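Local coordinates for protein NAD(P)H-flavin oxidoreductase (Staphylococcus epidermidis ATCC 12228, PDB 3GBH) that probably uses bound FMN to pass electrons from NAD(P)H to an acceptor, as a member of the nitroreductase family, at residues S47-M51 with W122-Y127; K4-I8 with K155-Y159. All blocks are in the same frame, centred on the assembly; numbering follows the deposited sequence.

Contact 1: S47-M51 with W122-Y127. With FMN (flavin mononucleotide), chain E.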
# COMPACT_ATOMS: atom_id res chain seq x y z
N SER B 47 -20.29 4.34 -21.87
CA SER B 47 -20.78 3.65 -23.04
C SER B 47 -20.08 4.20 -24.26
O SER B 47 -19.57 5.33 -24.25
CB SER B 47 -22.29 3.80 -23.19
OG SER B 47 -22.63 5.18 -23.36
N SER B 48 -20.07 3.41 -25.33
CA SER B 48 -19.38 3.80 -26.56
C SER B 48 -20.01 5.11 -27.05
O SER B 48 -21.22 5.22 -27.13
CB SER B 48 -19.47 2.64 -27.59
OG SER B 48 -18.90 3.00 -28.84
N VAL B 49 -19.17 6.10 -27.34
CA VAL B 49 -19.57 7.48 -27.70
C VAL B 49 -20.69 8.08 -26.85
O VAL B 49 -21.43 8.95 -27.30
CB VAL B 49 -19.83 7.66 -29.23
CG1 VAL B 49 -18.47 7.53 -29.97
CG2 VAL B 49 -20.82 6.64 -29.76
N ASN B 50 -20.76 7.64 -25.59
CA ASN B 50 -21.78 8.08 -24.65
C ASN B 50 -23.21 7.92 -25.16
O ASN B 50 -24.10 8.69 -24.78
CB ASN B 50 -21.51 9.52 -24.21
CG ASN B 50 -22.19 9.87 -22.91
OD1 ASN B 50 -22.37 9.02 -22.02
ND2 ASN B 50 -22.59 11.13 -22.78
N MSE B 51 -23.44 6.90 -25.97
CA MSE B 51 -24.73 6.77 -26.64
C MSE B 51 -25.73 6.03 -25.78
O MSE B 51 -26.89 6.02 -26.13
CB MSE B 51 -24.57 6.13 -28.00
CG MSE B 51 -25.68 6.51 -28.96
SE MSE B 51 -25.65 8.40 -29.42
CE MSE B 51 -24.05 8.41 -30.51
N TRP B 122 -18.89 12.69 -37.54
CA TRP B 122 -18.26 11.36 -37.76
C TRP B 122 -18.98 10.25 -37.02
O TRP B 122 -19.09 9.14 -37.54
CB TRP B 122 -16.74 11.30 -37.47
CG TRP B 122 -16.32 11.47 -36.05
CD1 TRP B 122 -15.91 12.63 -35.46
CD2 TRP B 122 -16.23 10.46 -35.03
NE1 TRP B 122 -15.59 12.41 -34.14
CE2 TRP B 122 -15.78 11.09 -33.85
CE3 TRP B 122 -16.50 9.08 -35.01
CZ2 TRP B 122 -15.59 10.40 -32.66
CZ3 TRP B 122 -16.32 8.40 -33.82
CH2 TRP B 122 -15.86 9.06 -32.67
N ILE B 123 -19.48 10.54 -35.82
CA ILE B 123 -20.15 9.51 -35.03
C ILE B 123 -21.37 8.93 -35.76
O ILE B 123 -21.52 7.71 -35.84
CB ILE B 123 -20.56 10.05 -33.64
CG1 ILE B 123 -19.31 10.28 -32.79
CG2 ILE B 123 -21.50 9.04 -32.89
CD1 ILE B 123 -19.56 11.14 -31.55
N LEU B 124 -22.22 9.78 -36.32
CA LEU B 124 -23.49 9.30 -36.90
C LEU B 124 -23.28 8.38 -38.14
O LEU B 124 -23.80 7.26 -38.17
CB LEU B 124 -24.48 10.44 -37.17
CG LEU B 124 -25.14 11.07 -35.91
CD1 LEU B 124 -26.01 12.30 -36.26
CD2 LEU B 124 -25.95 10.02 -35.10
N PRO B 125 -22.49 8.83 -39.13
CA PRO B 125 -22.22 7.92 -40.25
C PRO B 125 -21.58 6.59 -39.83
O PRO B 125 -21.81 5.56 -40.45
CB PRO B 125 -21.25 8.71 -41.12
CG PRO B 125 -21.48 10.15 -40.76
CD PRO B 125 -21.86 10.14 -39.30
N TYR B 126 -20.78 6.63 -38.79
CA TYR B 126 -20.13 5.41 -38.32
C TYR B 126 -21.16 4.45 -37.71
O TYR B 126 -21.26 3.30 -38.15
CB TYR B 126 -18.97 5.76 -37.38
CG TYR B 126 -18.45 4.60 -36.57
CD1 TYR B 126 -17.87 3.49 -37.18
CD2 TYR B 126 -18.53 4.62 -35.18
CE1 TYR B 126 -17.40 2.42 -36.40
CE2 TYR B 126 -18.08 3.59 -34.42
CZ TYR B 126 -17.52 2.49 -35.02
OH TYR B 126 -17.08 1.47 -34.20
N TYR B 127 -21.96 4.95 -36.78
CA TYR B 127 -22.98 4.11 -36.10
C TYR B 127 -24.09 3.66 -37.05
O TYR B 127 -24.54 2.52 -36.97
CB TYR B 127 -23.58 4.85 -34.87
CG TYR B 127 -22.97 4.43 -33.52
CD1 TYR B 127 -21.62 4.13 -33.39
CD2 TYR B 127 -23.77 4.33 -32.37
CE1 TYR B 127 -21.07 3.69 -32.19
CE2 TYR B 127 -23.23 3.91 -31.15
CZ TYR B 127 -21.87 3.60 -31.08
OH TYR B 127 -21.33 3.17 -29.90
N1 FMN E . -13.17 6.65 -25.48
C2 FMN E . -12.13 6.93 -26.34
O2 FMN E . -11.46 7.96 -26.18
N3 FMN E . -11.85 6.05 -27.38
C4 FMN E . -12.58 4.90 -27.58
O4 FMN E . -12.27 4.16 -28.53
C4A FMN E . -13.67 4.61 -26.72
N5 FMN E . -14.47 3.49 -26.89
C5A FMN E . -15.32 3.11 -25.86
C6 FMN E . -15.89 1.84 -25.86
C7 FMN E . -16.71 1.41 -24.85
C7M FMN E . -17.30 0.02 -24.87
C8 FMN E . -16.99 2.27 -23.80
C8M FMN E . -17.87 1.80 -22.69
C9 FMN E . -16.43 3.54 -23.77
C9A FMN E . -15.59 3.99 -24.81
N10 FMN E . -15.01 5.26 -24.81
C10 FMN E . -13.96 5.52 -25.68
C1' FMN E . -15.25 6.21 -23.65
C2' FMN E . -16.63 6.83 -23.79
O2' FMN E . -16.61 7.91 -24.71
C3' FMN E . -17.07 7.37 -22.44
O3' FMN E . -17.16 6.32 -21.52
C4' FMN E . -18.38 8.14 -22.50
O4' FMN E . -18.10 9.30 -23.27
C5' FMN E . -18.85 8.49 -21.09
O5' FMN E . -17.90 9.32 -20.40
P FMN E . -17.26 8.84 -19.01
O1P FMN E . -16.25 9.88 -18.55
O2P FMN E . -16.59 7.51 -19.21
O3P FMN E . -18.29 8.63 -17.96
O HOH W 1 -22.89 3.08 -27.67
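V49 is the bump of this contact. V49 CA lies 7.6 Å from I123 CA, and the two valine methyls enter a hollow on helix 113-128 made by W122, I123 and Y127: V49 CG2 sits 3.5 Å from Y127 CZ and 4.0 Å from I123 CG2, while V49 CG1 meets W122 CH2 at 4.1 Å. The branched valine presents two methyls, so it can meet three side chains at once. Beside it M51, a selenomethionine, curls its flexible chain so that CE rests 3.5 Å from I123 CG2 and CB 4.1 Å from Y127 CE2. The loop behind V49 is part of the nitroreductase-family flavin site: S47 O lies 3.3 Å from FMN C2', and S48 N 3.6 Å from FMN C8. S48 points its short side chain at the phenol: S48 OG and Y127 OH are hydrogen-bonded at 2.7 Å, near the ring plane. A water joins the same residues, donating to S48 O (2.8 Å) and accepting from Y127 OH (2.7 Å).

Contact 2: K4-I8 with K155-Y159; sequences KLTRI and KAHGY
R7 lays its guanidinium over one face of the H157 imidazole, R7 NH1 3.2 Å from H157 CE1, with R7 at chi1 m, chi2 near -126° and H157 at chi1 m, chi2 near -116°. Both flat groups suit stacking, and the carboxylate of E34 in helix 32-42 holds both, by a salt bridge to R7 NH2 and a hydrogen bond with H157 ND1. Segment 4-8, extended but no strand, passes the end of helix 132-156, R7 CA 4.7 Å from H157 CA and I8 CA 4.6 Å from A156 CA. One direct hydrogen bond ties the backbones, I8 N to A156 O (2.8 Å, 160°), and R7 CA approaches the same oxygen at 3.2 Å. G158 (phi 100°, psi 3°) turns the chain; a CB there would clash with T6 O, which lies 3.4 Å from G158 CA. L5, chi1 m and chi2 t, brings CD1 3.3 Å from Y159 CE1. I8 CD1 lies 3.8 Å from K155 CE, the lysine curling so that NZ reaches Y159 O at 3.0 Å. A water accepts from L5 N (2.7 Å) and donates to H157 O (3.0 Å). G158's positive phi, with two backbone bonds into the last turn, one being G158 N to K155 O (3.0 Å), makes a helix-ending Schellman motif.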
# COMPACT_ATOMS: atom_id res chain seq x y z
N LYS B 4 -36.94 0.84 3.77
CA LYS B 4 -35.61 1.02 3.20
C LYS B 4 -34.66 0.26 4.15
O LYS B 4 -34.82 0.31 5.39
CB LYS B 4 -35.26 2.50 3.00
CG LYS B 4 -35.83 3.09 1.68
N LEU B 5 -33.72 -0.47 3.53
CA LEU B 5 -32.86 -1.44 4.22
C LEU B 5 -31.50 -0.84 4.61
O LEU B 5 -31.18 0.30 4.20
CB LEU B 5 -32.64 -2.64 3.32
CG LEU B 5 -33.92 -3.30 2.79
CD1 LEU B 5 -33.57 -4.50 1.89
CD2 LEU B 5 -34.82 -3.71 3.96
N THR B 6 -30.72 -1.62 5.38
CA THR B 6 -29.36 -1.22 5.81
C THR B 6 -28.30 -1.13 4.70
O THR B 6 -27.88 -2.12 4.10
CB THR B 6 -28.83 -2.14 6.91
OG1 THR B 6 -29.66 -2.01 8.07
CG2 THR B 6 -27.41 -1.76 7.29
N ARG B 7 -27.82 0.09 4.50
CA ARG B 7 -26.88 0.40 3.45
C ARG B 7 -25.46 -0.11 3.73
O ARG B 7 -25.08 -0.31 4.89
CB ARG B 7 -26.92 1.91 3.23
CG ARG B 7 -28.35 2.45 3.00
CD ARG B 7 -28.46 3.26 1.69
NE ARG B 7 -29.84 3.76 1.49
CZ ARG B 7 -30.21 4.62 0.53
NH1 ARG B 7 -29.33 5.11 -0.34
NH2 ARG B 7 -31.49 5.01 0.44
N ILE B 8 -24.69 -0.38 2.68
CA ILE B 8 -23.30 -0.77 2.83
C ILE B 8 -22.53 0.36 2.13
O ILE B 8 -22.67 0.49 0.93
CB ILE B 8 -22.98 -2.13 2.18
CG1 ILE B 8 -23.84 -3.25 2.79
CG2 ILE B 8 -21.53 -2.49 2.38
CD1 ILE B 8 -23.71 -4.59 2.05
N LYS B 155 -26.66 -3.56 -4.18
CA LYS B 155 -26.06 -4.10 -2.96
C LYS B 155 -25.72 -3.01 -1.94
O LYS B 155 -25.88 -3.20 -0.73
CB LYS B 155 -24.84 -4.94 -3.27
CG LYS B 155 -24.26 -5.68 -2.09
CD LYS B 155 -25.02 -6.94 -1.78
CE LYS B 155 -25.16 -7.18 -0.30
NZ LYS B 155 -26.49 -6.73 0.12
N ALA B 156 -25.27 -1.84 -2.41
CA ALA B 156 -24.95 -0.73 -1.51
C ALA B 156 -26.20 -0.23 -0.78
O ALA B 156 -26.13 0.30 0.36
CB ALA B 156 -24.27 0.41 -2.29
N HIS B 157 -27.34 -0.39 -1.43
CA HIS B 157 -28.65 -0.04 -0.84
C HIS B 157 -29.22 -1.11 0.05
O HIS B 157 -30.27 -0.91 0.66
CB HIS B 157 -29.67 0.26 -1.94
CG HIS B 157 -29.51 1.61 -2.55
ND1 HIS B 157 -30.48 2.58 -2.46
CD2 HIS B 157 -28.51 2.13 -3.30
CE1 HIS B 157 -30.08 3.66 -3.11
NE2 HIS B 157 -28.89 3.41 -3.63
N GLY B 158 -28.55 -2.25 0.14
CA GLY B 158 -28.96 -3.31 1.07
C GLY B 158 -29.75 -4.42 0.36
O GLY B 158 -30.21 -5.36 0.99
N TYR B 159 -29.88 -4.30 -0.95
CA TYR B 159 -30.61 -5.29 -1.77
C TYR B 159 -29.65 -6.34 -2.32
O TYR B 159 -28.42 -6.20 -2.18
CB TYR B 159 -31.36 -4.59 -2.92
CG TYR B 159 -32.37 -3.62 -2.41
CD1 TYR B 159 -33.35 -4.04 -1.54
CD2 TYR B 159 -32.34 -2.28 -2.77
CE1 TYR B 159 -34.28 -3.16 -1.03
CE2 TYR B 159 -33.28 -1.38 -2.27
CZ TYR B 159 -34.26 -1.83 -1.40
OH TYR B 159 -35.22 -0.97 -0.85
O HOH W 2 -32.99 0.38 1.10

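In the fold
Contacts 1 and 2 lie on opposite sides of the chain's centre, their centres 35 Å apart and their nearest atoms about 20 Å, so neither touches the other. Helix 132-156 runs between their neighbourhoods: it follows helix 113-128 of contact 1 in the chain, supplies D142 beside S47 and S48, and ends at contact 2. Contact 1 borders the flavin directly, and its FMN is held between two subunits, since S20, K22 and R203 of the second subunit also bind it. Contact 2 joins the N-terminal segment 4-8 to the end of helix 132-156; its K155 side chain is about 10 Å from an FMN other than the one in contact 1, and A156 packs on F11 of the second subunit.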